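Local coordinates for Beta/gama crystallin family protein (PDB 3HZ2) that binds calcium ions as an archaeal member of the betagamma-crystallin superfamily, whose domains share a calcium-binding motif, at residues Asp23-Gly28 against Ile78-Gln83. Sequence-based numbering, arbitrary orientation.
Sequences DQPGAG and ISSFRQ. With CA (calcium ion), chain F.
Gln24 and Phe81 exchange two backbone hydrogen bonds, Gln24 N to Phe81 O at 2.8 Å and Phe81 N to Gln24 O at 2.9 Å, which make them a single antiparallel hydrogen-bonded pair. Gln24 O is gripped twice: Ala27 N, closing the type I turn Gln24-Ala27, comes to the face of the carbonyl opposite Phe81 N. One step along, Asp23 OD1 takes the Gln83 N-H in a nearly straight bond (3.0 Å, 174°) that arrives from above the carboxylate plane. Two waters bridge the same residues, one joining Asp23 OD1 to Gln83 OE1, the other Asp23 OD2 to Gln83 O, while Asp23 CG rests on Arg82 CB at 3.3 Å.

The apolar part centres on the Phe81 ring. With Phe81 CG set between backbone N and carbonyl carbon (chi1 57°), the ring swings back toward the turn; Gln24 CB sits over one face, 3.9 Å from the centroid, in a CH-pi contact, and Gln24 CG lies 3.4 Å from Phe81 CE1. Ala27 CA comes within 3.6 Å of Phe81 CE2, while its CB packs on the Ser79 carbonyl. Val5, Val7, Trp45 and Phe47 also touch this ring, so a serine here would probably open a gap between the two sheets and leave the Gln24 methylenes without their aromatic support.

At the other end, Ser79 OG, hydrogen-bonded to Asn32 OD1, binds calcium at 2.6 Å beside two waters, with Asp33, Glu49 and Ser77 as the other protein ligands. Ser79 and Ser80 form a classic beta bulge opposite Tyr48, just where strand 80-83 begins. The loop after strand 17-20 thus docks on an outermost strand of the other sheet, within the paired Greek keys of a betagamma-crystallin domain.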
# COMPACT_ATOMS: atom_id res chain seq x y z
N ASP A 23 -8.65 -2.29 6.83
CA ASP A 23 -8.72 -1.31 5.75
C ASP A 23 -8.28 0.10 6.16
O ASP A 23 -8.51 0.53 7.28
CB ASP A 23 -10.13 -1.29 5.17
CG ASP A 23 -10.53 -2.64 4.60
OD1 ASP A 23 -9.64 -3.51 4.44
OD2 ASP A 23 -11.72 -2.84 4.30
N GLN A 24 -7.65 0.80 5.22
CA GLN A 24 -7.13 2.14 5.45
C GLN A 24 -7.64 3.17 4.44
O GLN A 24 -7.05 3.34 3.37
CB GLN A 24 -5.60 2.11 5.40
CG GLN A 24 -4.95 1.17 6.41
CD GLN A 24 -5.23 1.57 7.84
OE1 GLN A 24 -5.14 2.75 8.18
NE2 GLN A 24 -5.54 0.60 8.68
N PRO A 25 -8.72 3.89 4.77
CA PRO A 25 -9.26 4.88 3.84
C PRO A 25 -8.37 6.12 3.69
O PRO A 25 -8.65 6.99 2.87
CB PRO A 25 -10.62 5.21 4.45
CG PRO A 25 -10.36 5.08 5.92
CD PRO A 25 -9.53 3.81 6.00
N GLY A 26 -7.31 6.17 4.49
CA GLY A 26 -6.39 7.30 4.43
C GLY A 26 -4.95 6.87 4.18
O GLY A 26 -4.03 7.68 4.27
N ALA A 27 -4.76 5.58 3.88
CA ALA A 27 -3.45 5.00 3.61
C ALA A 27 -2.56 4.80 4.84
O ALA A 27 -1.35 4.63 4.71
CB ALA A 27 -2.70 5.85 2.57
N GLY A 28 -3.17 4.81 6.02
CA GLY A 28 -2.40 4.59 7.23
C GLY A 28 -1.96 5.82 8.00
O GLY A 28 -2.49 6.92 7.82
N ILE A 78 -0.28 6.59 -3.53
CA ILE A 78 -1.32 5.84 -2.84
C ILE A 78 -1.95 6.70 -1.75
O ILE A 78 -1.24 7.36 -0.99
CB ILE A 78 -0.75 4.54 -2.22
CG1 ILE A 78 -0.30 3.60 -3.35
CG2 ILE A 78 -1.79 3.88 -1.31
CD1 ILE A 78 0.44 2.38 -2.87
N SER A 79 -3.28 6.70 -1.67
CA SER A 79 -3.97 7.49 -0.66
C SER A 79 -4.95 6.70 0.18
O SER A 79 -5.52 7.22 1.14
CB SER A 79 -4.70 8.67 -1.32
OG SER A 79 -3.76 9.63 -1.74
N SER A 80 -5.16 5.44 -0.18
CA SER A 80 -6.04 4.56 0.58
C SER A 80 -5.89 3.15 0.06
O SER A 80 -5.48 2.93 -1.08
CB SER A 80 -7.51 5.01 0.47
OG SER A 80 -8.00 4.94 -0.86
N PHE A 81 -6.19 2.17 0.90
CA PHE A 81 -6.11 0.78 0.48
C PHE A 81 -6.95 -0.10 1.39
O PHE A 81 -7.15 0.20 2.56
CB PHE A 81 -4.64 0.30 0.42
CG PHE A 81 -3.87 0.44 1.71
CD1 PHE A 81 -3.97 -0.52 2.71
CD2 PHE A 81 -3.01 1.52 1.91
CE1 PHE A 81 -3.22 -0.41 3.89
CE2 PHE A 81 -2.27 1.64 3.08
CZ PHE A 81 -2.37 0.67 4.07
N ARG A 82 -7.46 -1.19 0.82
CA ARG A 82 -8.28 -2.11 1.57
C ARG A 82 -8.16 -3.52 1.03
O ARG A 82 -7.69 -3.75 -0.09
CB ARG A 82 -9.75 -1.68 1.52
CG ARG A 82 -10.34 -1.61 0.12
CD ARG A 82 -11.79 -1.16 0.18
NE ARG A 82 -12.30 -0.77 -1.13
CZ ARG A 82 -13.49 -0.21 -1.33
NH1 ARG A 82 -14.30 0.03 -0.30
NH2 ARG A 82 -13.88 0.12 -2.56
N GLN A 83 -8.60 -4.47 1.84
CA GLN A 83 -8.55 -5.88 1.49
C GLN A 83 -9.66 -6.22 0.50
O GLN A 83 -10.74 -5.63 0.54
CB GLN A 83 -8.73 -6.72 2.75
CG GLN A 83 -8.31 -8.16 2.62
CD GLN A 83 -8.74 -8.99 3.81
OE1 GLN A 83 -8.69 -8.52 4.95
NE2 GLN A 83 -9.15 -10.23 3.56
CA CA F . -2.83 10.25 -4.09
O HOH W 1 -9.33 -6.10 5.77
O HOH W 2 -12.23 -4.56 2.41
O HOH W 3 -1.52 11.58 -6.13
O HOH W 4 -4.32 12.54 -3.58